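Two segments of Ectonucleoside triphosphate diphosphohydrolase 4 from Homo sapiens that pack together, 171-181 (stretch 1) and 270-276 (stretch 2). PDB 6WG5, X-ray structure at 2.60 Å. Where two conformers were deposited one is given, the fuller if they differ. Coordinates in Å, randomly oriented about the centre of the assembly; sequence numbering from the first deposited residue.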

# COMPACT_ATOMS: atom_id res chain seq x y z
N SER A 171 -3.63 -12.70 2.28
CA SER A 171 -3.52 -12.02 3.55
C SER A 171 -3.07 -10.58 3.34
O SER A 171 -2.55 -10.20 2.28
CB SER A 171 -2.54 -12.74 4.47
OG SER A 171 -1.25 -12.80 3.89
N GLY A 172 -3.26 -9.76 4.38
CA GLY A 172 -2.78 -8.39 4.33
C GLY A 172 -1.27 -8.31 4.16
O GLY A 172 -0.76 -7.39 3.51
N LYS A 173 -0.55 -9.28 4.73
CA LYS A 173 0.90 -9.35 4.53
C LYS A 173 1.23 -9.55 3.05
O LYS A 173 2.11 -8.88 2.50
CB LYS A 173 1.48 -10.48 5.37
CG LYS A 173 3.00 -10.56 5.38
CD LYS A 173 3.44 -12.01 5.53
CE LYS A 173 4.77 -12.13 6.26
NZ LYS A 173 5.09 -13.57 6.52
N GLN A 174 0.52 -10.46 2.38
CA GLN A 174 0.74 -10.68 0.96
C GLN A 174 0.40 -9.43 0.16
O GLN A 174 1.10 -9.09 -0.81
CB GLN A 174 -0.09 -11.86 0.46
CG GLN A 174 0.30 -13.20 1.04
CD GLN A 174 -0.55 -14.33 0.51
OE1 GLN A 174 -1.60 -14.65 1.08
NE2 GLN A 174 -0.12 -14.94 -0.58
N GLU A 175 -0.67 -8.73 0.53
CA GLU A 175 -1.03 -7.51 -0.17
C GLU A 175 0.07 -6.46 -0.05
O GLU A 175 0.39 -5.77 -1.02
CB GLU A 175 -2.35 -6.96 0.37
CG GLU A 175 -3.05 -6.00 -0.57
CD GLU A 175 -4.30 -5.39 0.05
OE1 GLU A 175 -4.78 -5.92 1.07
OE2 GLU A 175 -4.79 -4.37 -0.49
N GLY A 176 0.67 -6.35 1.13
CA GLY A 176 1.78 -5.43 1.31
C GLY A 176 2.99 -5.81 0.48
O GLY A 176 3.64 -4.95 -0.12
N VAL A 177 3.32 -7.10 0.43
CA VAL A 177 4.44 -7.56 -0.38
C VAL A 177 4.18 -7.24 -1.85
O VAL A 177 5.04 -6.67 -2.54
CB VAL A 177 4.69 -9.06 -0.17
CG1 VAL A 177 5.81 -9.56 -1.09
CG2 VAL A 177 5.04 -9.34 1.28
N TYR A 178 3.00 -7.61 -2.35
CA TYR A 178 2.68 -7.34 -3.75
C TYR A 178 2.78 -5.86 -4.07
O TYR A 178 3.30 -5.48 -5.13
CB TYR A 178 1.27 -7.86 -4.07
CG TYR A 178 1.14 -9.37 -4.10
CD1 TYR A 178 2.21 -10.19 -4.44
CD2 TYR A 178 -0.07 -9.98 -3.78
CE1 TYR A 178 2.09 -11.56 -4.47
CE2 TYR A 178 -0.20 -11.36 -3.81
CZ TYR A 178 0.88 -12.14 -4.15
OH TYR A 178 0.75 -13.51 -4.17
N ALA A 179 2.29 -5.00 -3.18
CA ALA A 179 2.40 -3.56 -3.41
C ALA A 179 3.86 -3.12 -3.39
O ALA A 179 4.26 -2.26 -4.18
CB ALA A 179 1.59 -2.79 -2.37
N TRP A 180 4.66 -3.70 -2.50
CA TRP A 180 6.08 -3.36 -2.46
C TRP A 180 6.78 -3.78 -3.74
O TRP A 180 7.64 -3.06 -4.25
CB TRP A 180 6.72 -4.01 -1.23
CG TRP A 180 8.18 -3.72 -1.09
CD1 TRP A 180 8.76 -2.68 -0.43
CD2 TRP A 180 9.26 -4.50 -1.63
NE1 TRP A 180 10.13 -2.76 -0.52
CE2 TRP A 180 10.46 -3.87 -1.25
CE3 TRP A 180 9.32 -5.67 -2.40
CZ2 TRP A 180 11.71 -4.37 -1.61
CZ3 TRP A 180 10.57 -6.16 -2.75
CH2 TRP A 180 11.74 -5.51 -2.36
N ILE A 181 6.43 -4.96 -4.27
CA ILE A 181 7.00 -5.41 -5.54
C ILE A 181 6.58 -4.47 -6.66
O ILE A 181 7.37 -4.13 -7.54
CB ILE A 181 6.58 -6.86 -5.83
CG1 ILE A 181 7.23 -7.82 -4.82
CG2 ILE A 181 6.96 -7.27 -7.25
CD1 ILE A 181 6.69 -9.23 -4.88
N VAL A 270 16.41 -12.65 -4.41
CA VAL A 270 15.86 -13.07 -3.13
C VAL A 270 15.79 -11.85 -2.21
O VAL A 270 16.80 -11.17 -2.00
CB VAL A 270 16.71 -14.19 -2.50
CG1 VAL A 270 16.22 -14.52 -1.09
CG2 VAL A 270 16.66 -15.43 -3.37
N TYR A 271 14.61 -11.59 -1.67
CA TYR A 271 14.37 -10.41 -0.84
C TYR A 271 13.70 -10.80 0.46
O TYR A 271 12.87 -11.72 0.50
CB TYR A 271 13.49 -9.38 -1.57
CG TYR A 271 14.16 -8.74 -2.76
CD1 TYR A 271 14.93 -7.60 -2.61
CD2 TYR A 271 14.02 -9.27 -4.03
CE1 TYR A 271 15.54 -7.01 -3.68
CE2 TYR A 271 14.63 -8.69 -5.12
CZ TYR A 271 15.39 -7.55 -4.94
OH TYR A 271 16.01 -6.96 -6.02
N ARG A 272 14.08 -10.10 1.53
CA ARG A 272 13.40 -10.18 2.82
C ARG A 272 12.67 -8.85 3.03
O ARG A 272 13.31 -7.81 3.14
CB ARG A 272 14.39 -10.44 3.95
CG ARG A 272 13.74 -10.70 5.30
CD ARG A 272 14.76 -10.78 6.43
NE ARG A 272 16.04 -11.35 5.98
CZ ARG A 272 17.22 -10.75 6.07
NH1 ARG A 272 18.31 -11.37 5.63
NH2 ARG A 272 17.34 -9.55 6.62
N VAL A 273 11.34 -8.90 3.07
CA VAL A 273 10.51 -7.71 3.18
C VAL A 273 9.68 -7.78 4.45
O VAL A 273 9.02 -8.79 4.71
CB VAL A 273 9.60 -7.54 1.95
CG1 VAL A 273 8.79 -6.26 2.06
CG2 VAL A 273 10.44 -7.52 0.67
N TYR A 274 9.73 -6.70 5.23
CA TYR A 274 8.92 -6.56 6.44
C TYR A 274 7.63 -5.83 6.09
O TYR A 274 7.67 -4.82 5.39
CB TYR A 274 9.70 -5.80 7.51
CG TYR A 274 8.87 -5.27 8.66
CD1 TYR A 274 8.44 -3.96 8.68
CD2 TYR A 274 8.55 -6.09 9.74
CE1 TYR A 274 7.69 -3.46 9.74
CE2 TYR A 274 7.80 -5.60 10.80
CZ TYR A 274 7.38 -4.29 10.79
OH TYR A 274 6.63 -3.80 11.84
N VAL A 275 6.51 -6.35 6.57
CA VAL A 275 5.19 -5.78 6.28
C VAL A 275 4.40 -5.74 7.58
O VAL A 275 4.23 -6.77 8.24
CB VAL A 275 4.44 -6.59 5.21
CG1 VAL A 275 3.06 -5.98 4.95
CG2 VAL A 275 5.24 -6.65 3.92
N ALA A 276 3.90 -4.56 7.93
CA ALA A 276 3.09 -4.39 9.13
C ALA A 276 1.90 -3.50 8.82
O ALA A 276 2.04 -2.47 8.16
CB ALA A 276 3.91 -3.78 10.28

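A helix, 172-181, lies across a strand, 270-276, with their N-to-C directions 127° apart and their axes 7.9 Å apart at closest approach. The closest backbone register pairs Lys173 with Val275, CA to CA 5.8 Å. Each backbone is conventional: the helix carries regular i to i+4 hydrogen bonds from Glu175 N to Ser171 O (3.0 Å) through Ile181 N to Val177 O (2.8 Å). Its first turn is capped by Ser171, whose OG accepts from Gln174 N at 3.3 Å, while Ser171 N donates back to Gln174 OE1 at 3.1 Å. No hydrogen bond crosses the interface, so the contact rests on shape and apolar packing, burying 334 Å² in total.

The strand supplies a simple alternation. Tyr271, Val273 and Val275 point toward the helix; Arg272, Tyr274 and Ala276 point away. The helix answers with residues spaced three or four apart, Lys173, Gly176, Val177 and Trp180, which follow its turn along one side.

Gly176 leaves room for a Val275 methyl. Val275 CG1 sits 3.9 Å from Gly176 CA, in space that a beta carbon would claim: an ideal CB there would fall 2.4 Å from that methyl, a clash. The same CG1 lies 3.9 Å from Lys173 O, and Val275 CG2 meets Val177 CG2 at 3.8 Å. Lys173 adds its aliphatic CG, 4.2 Å from Val275 CB, while its end leads away.

Farther along, the CA-to-CB bond of Trp180 points toward the strand, and its side chain packs against Val273 and Tyr271. Val273 CG2 stands over one face, 3.7 Å from Trp180 CZ3 and only 10° off the normal of the six-membered ring, a CH-pi contact. The Trp180 edge turns toward the Tyr271 face, with Trp180 CH2 3.8 Å from Tyr271 CD1 and the planes at 63°.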